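Local coordinates for DNA polymerase (Bacillus phage phi29, PDB 2PY5), which replicates the viral genome by protein-primed, strand-displacing DNA synthesis with high processivity and fidelity, and proofreads with a 3'-5' exonuclease activity, at residues P5-T17 / A26-Y38. The protein carries 2 engineered substitutions. Sequence-based numbering, arbitrary orientation.
Sequences PRKMYSCAFETTT and AYGYMNIEDHSEY. Engineered in segment 5-17: Ala12 (natural residue Asp). With nucleotides of chain A.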
ATOM      1  N   PRO F   5     -25.914  16.137  12.176  1.00 57.30           N
ATOM      2  CA  PRO F   5     -24.890  16.326  11.158  1.00 55.98           C
ATOM      3  C   PRO F   5     -25.182  15.567   9.857  1.00 51.94           C
ATOM      4  O   PRO F   5     -26.344  15.258   9.572  1.00 54.22           O
ATOM      5  CB  PRO F   5     -23.633  15.805  11.851  1.00 56.57           C
ATOM      6  CG  PRO F   5     -23.840  16.168  13.298  1.00 57.83           C
ATOM      7  CD  PRO F   5     -25.347  16.251  13.533  1.00 57.28           C
ATOM      8  N   ARG F   6     -24.135  15.272   9.086  1.00 49.00           N
ATOM      9  CA  ARG F   6     -24.295  14.704   7.753  1.00 42.16           C
ATOM     10  C   ARG F   6     -24.430  13.187   7.773  1.00 39.82           C
ATOM     11  O   ARG F   6     -23.676  12.494   8.454  1.00 39.46           O
ATOM     12  CB  ARG F   6     -23.110  15.081   6.857  1.00 41.73           C
ATOM     13  CG  ARG F   6     -22.990  16.567   6.616  1.00 40.99           C
ATOM     14  CD  ARG F   6     -21.671  16.927   6.021  1.00 38.03           C
ATOM     15  NE  ARG F   6     -21.590  16.525   4.618  1.00 36.12           N
ATOM     16  CZ  ARG F   6     -22.207  17.145   3.622  1.00 35.76           C
ATOM     17  NH1 ARG F   6     -22.940  18.223   3.839  1.00 35.48           N
ATOM     18  NH2 ARG F   6     -22.071  16.690   2.387  1.00 33.70           N
ATOM     19  N   LYS F   7     -25.372  12.685   6.979  1.00 33.30           N
ATOM     20  CA  LYS F   7     -25.522  11.256   6.760  1.00 33.76           C
ATOM     21  C   LYS F   7     -24.368  10.732   5.916  1.00 35.14           C
ATOM     22  O   LYS F   7     -23.698  11.514   5.227  1.00 32.48           O
ATOM     23  CB  LYS F   7     -26.849  10.965   6.065  1.00 36.61           C
ATOM     24  CG  LYS F   7     -28.085  11.176   6.945  1.00 37.97           C
ATOM     25  CD  LYS F   7     -29.348  10.898   6.133  1.00 42.05           C
ATOM     26  CE  LYS F   7     -30.436  10.218   6.926  1.00 45.80           C
ATOM     27  NZ  LYS F   7     -31.520   9.707   6.014  1.00 46.87           N
ATOM     28  N   MET F   8     -24.144   9.418   5.992  1.00 35.12           N
ATOM     29  CA  MET F   8     -23.083   8.737   5.258  1.00 35.28           C
ATOM     30  C   MET F   8     -23.648   7.523   4.549  1.00 33.66           C
ATOM     31  O   MET F   8     -24.395   6.732   5.148  1.00 33.86           O
ATOM     32  CB  MET F   8     -21.966   8.271   6.192  1.00 39.21           C
ATOM     33  CG  MET F   8     -21.440   9.336   7.128  1.00 44.36           C
ATOM     34  SD  MET F   8     -20.346   8.669   8.407  1.00 48.63           S
ATOM     35  CE  MET F   8     -21.424   7.545   9.292  1.00 48.44           C
ATOM     36  N   TYR F   9     -23.244   7.357   3.298  1.00 32.06           N
ATOM     37  CA  TYR F   9     -23.732   6.252   2.477  1.00 29.86           C
ATOM     38  C   TYR F   9     -22.602   5.494   1.855  1.00 31.72           C
ATOM     39  O   TYR F   9     -21.637   6.091   1.399  1.00 32.80           O
ATOM     40  CB  TYR F   9     -24.634   6.774   1.352  1.00 29.76           C
ATOM     41  CG  TYR F   9     -25.944   7.350   1.847  1.00 31.44           C
ATOM     42  CD1 TYR F   9     -26.023   8.662   2.297  1.00 29.29           C
ATOM     43  CD2 TYR F   9     -27.088   6.572   1.881  1.00 31.98           C
ATOM     44  CE1 TYR F   9     -27.217   9.193   2.743  1.00 29.41           C
ATOM     45  CE2 TYR F   9     -28.272   7.076   2.343  1.00 30.05           C
ATOM     46  CZ  TYR F   9     -28.348   8.391   2.779  1.00 31.03           C
ATOM     47  OH  TYR F   9     -29.552   8.894   3.242  1.00 33.62           O
ATOM     48  N   SER F  10     -22.775   4.181   1.794  1.00 31.61           N
ATOM     49  CA  SER F  10     -21.967   3.269   0.999  1.00 31.61           C
ATOM     50  C   SER F  10     -22.616   3.046  -0.362  1.00 31.63           C
ATOM     51  O   SER F  10     -23.782   2.661  -0.431  1.00 31.33           O
ATOM     52  CB  SER F  10     -21.888   1.923   1.719  1.00 32.87           C
ATOM     53  OG  SER F  10     -21.171   0.993   0.951  1.00 34.14           O
ATOM     54  N   CYS F  11     -21.842   3.269  -1.426  1.00 30.50           N
ATOM     55  CA  CYS F  11     -22.362   3.249  -2.805  1.00 30.70           C
ATOM     56  C   CYS F  11     -21.571   2.341  -3.731  1.00 31.95           C
ATOM     57  O   CYS F  11     -20.420   2.051  -3.494  1.00 30.58           O
ATOM     58  CB  CYS F  11     -22.302   4.666  -3.360  1.00 30.97           C
ATOM     59  SG  CYS F  11     -23.250   5.889  -2.427  1.00 33.00           S
ATOM     60  N   ALA F  12     -22.205   1.902  -4.815  1.00 30.99           N
ATOM     61  CA  ALA F  12     -21.514   1.131  -5.848  1.00 30.25           C
ATOM     62  C   ALA F  12     -22.216   1.298  -7.180  1.00 31.19           C
ATOM     63  O   ALA F  12     -23.420   1.577  -7.229  1.00 32.92           O
ATOM     64  CB  ALA F  12     -21.481  -0.338  -5.490  1.00 30.85           C
ATOM     65  N   PHE F  13     -21.442   1.135  -8.254  1.00 32.00           N
ATOM     66  CA  PHE F  13     -21.988   1.022  -9.607  1.00 31.12           C
ATOM     67  C   PHE F  13     -21.616  -0.319 -10.224  1.00 30.72           C
ATOM     68  O   PHE F  13     -20.539  -0.870  -9.954  1.00 31.69           O
ATOM     69  CB  PHE F  13     -21.374   2.061 -10.537  1.00 30.33           C
ATOM     70  CG  PHE F  13     -21.694   3.509 -10.215  1.00 31.21           C
ATOM     71  CD1 PHE F  13     -20.770   4.479 -10.528  1.00 31.33           C
ATOM     72  CD2 PHE F  13     -22.907   3.899  -9.661  1.00 31.74           C
ATOM     73  CE1 PHE F  13     -21.026   5.809 -10.318  1.00 32.21           C
ATOM     74  CE2 PHE F  13     -23.171   5.224  -9.429  1.00 30.75           C
ATOM     75  CZ  PHE F  13     -22.217   6.191  -9.752  1.00 32.80           C
ATOM     76  N   GLU F  14     -22.502  -0.842 -11.071  1.00 30.04           N
ATOM     77  CA  GLU F  14     -22.134  -1.876 -12.039  1.00 29.79           C
ATOM     78  C   GLU F  14     -22.166  -1.203 -13.397  1.00 28.11           C
ATOM     79  O   GLU F  14     -23.045  -0.379 -13.677  1.00 29.82           O
ATOM     80  CB  GLU F  14     -23.066  -3.080 -11.999  1.00 30.98           C
ATOM     81  CG  GLU F  14     -23.240  -3.716 -10.628  1.00 33.07           C
ATOM     82  CD  GLU F  14     -21.964  -4.339 -10.052  1.00 36.59           C
ATOM     83  OE1 GLU F  14     -20.988  -4.595 -10.792  1.00 35.99           O
ATOM     84  OE2 GLU F  14     -21.960  -4.592  -8.828  1.00 39.84           O
ATOM     85  N   THR F  15     -21.200  -1.549 -14.249  1.00 30.64           N
ATOM     86  CA  THR F  15     -20.978  -0.795 -15.472  1.00 29.61           C
ATOM     87  C   THR F  15     -20.806  -1.722 -16.679  1.00 29.11           C
ATOM     88  O   THR F  15     -20.415  -2.873 -16.541  1.00 31.31           O
ATOM     89  CB  THR F  15     -19.738   0.107 -15.328  1.00 31.18           C
ATOM     90  OG1 THR F  15     -18.590  -0.722 -15.104  1.00 31.49           O
ATOM     91  CG2 THR F  15     -19.888   1.074 -14.147  1.00 30.54           C
ATOM     92  N   THR F  16     -21.136  -1.220 -17.864  1.00 29.31           N
ATOM     93  CA  THR F  16     -20.915  -1.969 -19.075  1.00 28.69           C
ATOM     94  C   THR F  16     -19.439  -1.943 -19.450  1.00 30.30           C
ATOM     95  O   THR F  16     -18.689  -1.076 -18.979  1.00 30.84           O
ATOM     96  CB  THR F  16     -21.775  -1.439 -20.221  1.00 29.44           C
ATOM     97  OG1 THR F  16     -21.399  -0.100 -20.533  1.00 30.11           O
ATOM     98  CG2 THR F  16     -23.241  -1.480 -19.841  1.00 30.89           C
ATOM     99  N   THR F  17     -19.030  -2.882 -20.301  1.00 31.39           N
ATOM    100  CA  THR F  17     -17.612  -3.170 -20.488  1.00 31.82           C
ATOM    101  C   THR F  17     -17.174  -3.050 -21.940  1.00 34.00           C
ATOM    102  O   THR F  17     -16.177  -3.632 -22.341  1.00 34.19           O
ATOM    103  CB  THR F  17     -17.275  -4.555 -19.908  1.00 33.62           C
ATOM    104  OG1 THR F  17     -17.884  -5.584 -20.692  1.00 33.13           O
ATOM    105  CG2 THR F  17     -17.765  -4.647 -18.451  1.00 33.92           C
ATOM    106  N   ALA F  26     -26.248  -0.266 -13.208  1.00 29.72           N
ATOM    107  CA  ALA F  26     -26.843  -0.356 -11.876  1.00 29.22           C
ATOM    108  C   ALA F  26     -26.110   0.533 -10.890  1.00 29.71           C
ATOM    109  O   ALA F  26     -24.908   0.727 -11.006  1.00 30.20           O
ATOM    110  CB  ALA F  26     -26.843  -1.796 -11.366  1.00 29.78           C
ATOM    111  N   TYR F  27     -26.861   1.099  -9.944  1.00 29.54           N
ATOM    112  CA  TYR F  27     -26.284   1.767  -8.785  1.00 32.26           C
ATOM    113  C   TYR F  27     -26.917   1.200  -7.526  1.00 29.72           C
ATOM    114  O   TYR F  27     -28.032   0.670  -7.554  1.00 30.42           O
ATOM    115  CB  TYR F  27     -26.527   3.280  -8.827  1.00 32.01           C
ATOM    116  CG  TYR F  27     -27.968   3.703  -8.537  1.00 31.28           C
ATOM    117  CD1 TYR F  27     -28.451   3.799  -7.225  1.00 30.84           C
ATOM    118  CD2 TYR F  27     -28.855   3.991  -9.572  1.00 31.30           C
ATOM    119  CE1 TYR F  27     -29.776   4.188  -6.963  1.00 32.19           C
ATOM    120  CE2 TYR F  27     -30.164   4.387  -9.310  1.00 31.26           C
ATOM    121  CZ  TYR F  27     -30.617   4.475  -7.994  1.00 32.19           C
ATOM    122  OH  TYR F  27     -31.924   4.852  -7.724  1.00 33.44           O
ATOM    123  N   GLY F  28     -26.210   1.357  -6.412  1.00 28.91           N
ATOM    124  CA  GLY F  28     -26.765   1.071  -5.103  1.00 29.78           C
ATOM    125  C   GLY F  28     -26.223   2.096  -4.139  1.00 29.09           C
ATOM    126  O   GLY F  28     -25.063   2.515  -4.254  1.00 30.24           O
ATOM    127  N   TYR F  29     -27.068   2.516  -3.201  1.00 30.14           N
ATOM    128  CA  TYR F  29     -26.624   3.247  -2.006  1.00 29.82           C
ATOM    129  C   TYR F  29     -27.246   2.677  -0.754  1.00 29.77           C
ATOM    130  O   TYR F  29     -28.339   2.164  -0.793  1.00 29.46           O
ATOM    131  CB  TYR F  29     -26.883   4.762  -2.111  1.00 31.20           C
ATOM    132  CG  TYR F  29     -28.331   5.210  -2.127  1.00 32.23           C
ATOM    133  CD1 TYR F  29     -29.105   5.219  -0.950  1.00 33.26           C
ATOM    134  CD2 TYR F  29     -28.919   5.660  -3.299  1.00 33.74           C
ATOM    135  CE1 TYR F  29     -30.428   5.643  -0.955  1.00 33.88           C
ATOM    136  CE2 TYR F  29     -30.242   6.089  -3.312  1.00 32.12           C
ATOM    137  CZ  TYR F  29     -30.988   6.087  -2.126  1.00 33.17           C
ATOM    138  OH  TYR F  29     -32.304   6.501  -2.119  1.00 36.10           O
ATOM    139  N   MET F  30     -26.516   2.763   0.360  1.00 29.49           N
ATOM    140  CA  MET F  30     -26.978   2.239   1.641  1.00 30.51           C
ATOM    141  C   MET F  30     -26.441   3.138   2.757  1.00 30.43           C
ATOM    142  O   MET F  30     -25.252   3.399   2.817  1.00 31.58           O
ATOM    143  CB  MET F  30     -26.502   0.793   1.848  1.00 31.77           C
ATOM    144  CG  MET F  30     -26.898   0.213   3.197  1.00 32.89           C
ATOM    145  SD  MET F  30     -26.543  -1.541   3.402  1.00 34.10           S
ATOM    146  CE  MET F  30     -27.872  -2.278   2.470  1.00 33.32           C
ATOM    147  N   ASN F  31     -27.349   3.580   3.640  1.00 30.32           N
ATOM    148  CA  ASN F  31     -27.018   4.424   4.795  1.00 31.45           C
ATOM    149  C   ASN F  31     -26.143   3.594   5.748  1.00 32.72           C
ATOM    150  O   ASN F  31     -26.559   2.545   6.219  1.00 31.33           O
ATOM    151  CB  ASN F  31     -28.335   4.860   5.435  1.00 32.02           C
ATOM    152  CG  ASN F  31     -28.180   5.880   6.551  1.00 30.29           C
ATOM    153  OD1 ASN F  31     -29.098   6.677   6.798  1.00 36.51           O
ATOM    154  ND2 ASN F  31     -27.081   5.847   7.238  1.00 29.59           N
ATOM    155  N   ILE F  32     -24.924   4.071   5.973  1.00 33.32           N
ATOM    156  CA  ILE F  32     -23.916   3.372   6.780  1.00 34.83           C
ATOM    157  C   ILE F  32     -24.364   3.199   8.227  1.00 36.94           C
ATOM    158  O   ILE F  32     -24.005   2.211   8.891  1.00 36.54           O
ATOM    159  CB  ILE F  32     -22.566   4.136   6.694  1.00 35.69           C
ATOM    160  CG1 ILE F  32     -21.972   3.960   5.300  1.00 35.38           C
ATOM    161  CG2 ILE F  32     -21.548   3.664   7.746  1.00 34.53           C
ATOM    162  CD1 ILE F  32     -20.770   4.871   5.010  1.00 38.42           C
ATOM    163  N   GLU F  33     -25.160   4.149   8.703  1.00 34.94           N
ATOM    164  CA  GLU F  33     -25.686   4.113  10.072  1.00 39.84           C
ATOM    165  C   GLU F  33     -26.958   3.288  10.191  1.00 39.54           C
ATOM    166  O   GLU F  33     -27.223   2.735  11.249  1.00 42.84           O
ATOM    167  CB  GLU F  33     -25.939   5.536  10.587  1.00 40.37           C
ATOM    168  CG  GLU F  33     -24.690   6.407  10.603  1.00 44.36           C
ATOM    169  CD  GLU F  33     -24.962   7.803  11.135  1.00 46.45           C
ATOM    170  OE1 GLU F  33     -25.715   8.551  10.477  1.00 49.23           O
ATOM    171  OE2 GLU F  33     -24.421   8.146  12.216  1.00 51.22           O
ATOM    172  N   ASP F  34     -27.746   3.214   9.115  1.00 37.49           N
ATOM    173  CA  ASP F  34     -29.005   2.483   9.099  1.00 37.68           C
ATOM    174  C   ASP F  34     -29.081   1.653   7.832  1.00 37.98           C
ATOM    175  O   ASP F  34     -29.614   2.100   6.802  1.00 36.30           O
ATOM    176  CB  ASP F  34     -30.195   3.449   9.171  1.00 38.03           C
ATOM    177  CG  ASP F  34     -31.543   2.744   9.049  1.00 40.70           C
ATOM    178  OD1 ASP F  34     -31.603   1.499   9.198  1.00 39.97           O
ATOM    179  OD2 ASP F  34     -32.547   3.439   8.796  1.00 38.73           O
ATOM    180  N   HIS F  35     -28.567   0.428   7.918  1.00 37.72           N
ATOM    181  CA  HIS F  35     -28.423  -0.423   6.736  1.00 40.81           C
ATOM    182  C   HIS F  35     -29.779  -0.826   6.152  1.00 38.77           C
ATOM    183  O   HIS F  35     -29.831  -1.479   5.118  1.00 44.59           O
ATOM    184  CB  HIS F  35     -27.532  -1.660   7.025  1.00 36.76           C
ATOM    185  CG  HIS F  35     -26.174  -1.325   7.572  1.00 36.11           C
ATOM    186  ND1 HIS F  35     -25.420  -2.235   8.281  1.00 37.52           N
ATOM    187  CD2 HIS F  35     -25.452  -0.181   7.547  1.00 39.46           C
ATOM    188  CE1 HIS F  35     -24.286  -1.668   8.660  1.00 38.59           C
ATOM    189  NE2 HIS F  35     -24.278  -0.421   8.226  1.00 39.88           N
ATOM    190  N   SER F  36     -30.879  -0.420   6.798  1.00 40.87           N
ATOM    191  CA  SER F  36     -32.224  -0.639   6.266  1.00 39.57           C
ATOM    192  C   SER F  36     -32.639   0.400   5.213  1.00 38.84           C
ATOM    193  O   SER F  36     -33.563   0.157   4.436  1.00 41.47           O
ATOM    194  CB  SER F  36     -33.266  -0.674   7.407  1.00 41.78           C
ATOM    195  OG  SER F  36     -33.682   0.629   7.797  1.00 41.04           O
ATOM    196  N   GLU F  37     -31.968   1.555   5.196  1.00 37.41           N
ATOM    197  CA  GLU F  37     -32.233   2.596   4.198  1.00 35.05           C
ATOM    198  C   GLU F  37     -31.287   2.414   3.019  1.00 34.37           C
ATOM    199  O   GLU F  37     -30.082   2.703   3.116  1.00 34.79           O
ATOM    200  CB  GLU F  37     -32.021   3.997   4.780  1.00 35.88           C
ATOM    201  CG  GLU F  37     -32.361   5.105   3.791  1.00 37.02           C
ATOM    202  CD  GLU F  37     -31.757   6.443   4.137  1.00 39.58           C
ATOM    203  OE1 GLU F  37     -31.478   6.696   5.334  1.00 42.65           O
ATOM    204  OE2 GLU F  37     -31.582   7.253   3.202  1.00 41.77           O
ATOM    205  N   TYR F  38     -31.833   1.930   1.910  1.00 32.30           N
ATOM    206  CA  TYR F  38     -31.019   1.638   0.752  1.00 31.03           C
ATOM    207  C   TYR F  38     -31.864   1.662  -0.513  1.00 28.25           C
ATOM    208  O   TYR F  38     -33.083   1.551  -0.458  1.00 30.72           O
ATOM    209  CB  TYR F  38     -30.313   0.283   0.929  1.00 32.66           C
ATOM    210  CG  TYR F  38     -31.170  -0.899   0.564  1.00 33.87           C
ATOM    211  CD1 TYR F  38     -31.070  -1.474  -0.693  1.00 34.93           C
ATOM    212  CD2 TYR F  38     -32.085  -1.418   1.452  1.00 38.88           C
ATOM    213  CE1 TYR F  38     -31.836  -2.529  -1.055  1.00 36.63           C
ATOM    214  CE2 TYR F  38     -32.875  -2.492   1.097  1.00 37.11           C
ATOM    215  CZ  TYR F  38     -32.747  -3.038  -0.168  1.00 36.65           C
ATOM    216  OH  TYR F  38     -33.524  -4.110  -0.547  1.00 39.00           O
TER
ATOM    217  P    DT A   7     -16.673  -4.333  -8.967  1.00 27.71           P
ATOM    218  OP1  DT A   7     -17.945  -4.302  -8.227  1.00 28.12           O
ATOM    219  OP2  DT A   7     -15.828  -5.543  -8.934  1.00 28.50           O
ATOM    220  O5'  DT A   7     -16.920  -4.040 -10.519  1.00 26.32           O
ATOM    221  C5'  DT A   7     -17.599  -2.872 -10.952  1.00 24.66           C
ATOM    222  C4'  DT A   7     -17.688  -2.916 -12.467  1.00 22.33           C
ATOM    223  O4'  DT A   7     -16.359  -2.984 -13.021  1.00 23.57           O
ATOM    224  C3'  DT A   7     -18.408  -4.128 -13.062  1.00 24.05           C
ATOM    225  O3'  DT A   7     -19.830  -3.952 -13.128  1.00 23.43           O
ATOM    226  C2'  DT A   7     -17.809  -4.154 -14.461  1.00 22.42           C
ATOM    227  C1'  DT A   7     -16.372  -3.719 -14.230  1.00 25.68           C
ATOM    228  N1   DT A   7     -15.389  -4.858 -14.130  1.00 26.19           N
ATOM    229  C2   DT A   7     -14.875  -5.352 -15.303  1.00 27.26           C
ATOM    230  O2   DT A   7     -15.181  -4.921 -16.401  1.00 28.07           O
ATOM    231  N3   DT A   7     -13.980  -6.374 -15.157  1.00 28.35           N
ATOM    232  C4   DT A   7     -13.552  -6.940 -13.973  1.00 29.84           C
ATOM    233  O4   DT A   7     -12.735  -7.867 -13.960  1.00 31.28           O
ATOM    234  C5   DT A   7     -14.127  -6.380 -12.775  1.00 28.58           C
ATOM    235  C7   DT A   7     -13.729  -6.918 -11.434  1.00 29.10           C
ATOM    236  C6   DT A   7     -15.009  -5.373 -12.897  1.00 27.41           C
TER
HETATM  237  O   HOH W   1     -25.843   8.194   7.930  1.00 29.60           O
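Tyr9 and Glu37 join side chains at one end of an antiparallel beta hairpin, built from strands 8-15 and 26-31. The hairpin belongs to the mixed sheet of the 3'-5' exonuclease region. Ser10 pairs with Met30, Ala12 with Gly28 and Glu14 with Ala26 as hydrogen-bonded pairs. Beyond the Ser10-Met30 pair, Ile32 N donates to Met8 O at 2.8 Å, nearly straight at 168°.

The Tyr9 side chain slants across the second strand toward Glu37. Its CB lies 3.7 Å from Met30 O. CG turns anti to the carbonyl carbon (chi1 -68°), which carries the ring past the backbone of Met30 and Asn31. CD2 then meets Asn31 N at 3.5 Å and also touches CD1 of Tyr29, whose ring plane is almost perpendicular. CE2 touches both Asn31 CB and Glu37 OE2, and CZ also nears OE2. At the tip, Tyr9 OH donates to Glu37 OE2 at 2.6 Å, with the carboxylate oxygen at the ring edge. The other oxygen, Glu37 OE1, takes a salt bridge from Lys7 NZ at 3.1 Å. Both donors come from the syn side, somewhat out of the carboxylate plane. This double grip probably favours the charged carboxylate. Trp50 stacks on Tyr29 and meets Tyr9 edge-to-face.

Nearby, Ile32 CD1 packs against Met8 CB, and helix 160-182 touches Met8, Ser10 and Ala26. Ala12, on the face of Ser10 and Ala26, is an engineered replacement of the natural Asp. At the opposite end of the hairpin is the exonuclease site. Glu14, essential for exonucleolysis, rests its CB on Ala26 CB. A bend at chi2 (-65°) leads its carboxylate away from Ala26 toward the nucleotide. There Glu14 OE1 accepts from O3' of DT7 of chain A at 2.7 Å, and the same O3' accepts from Thr15 N at 3.0 Å.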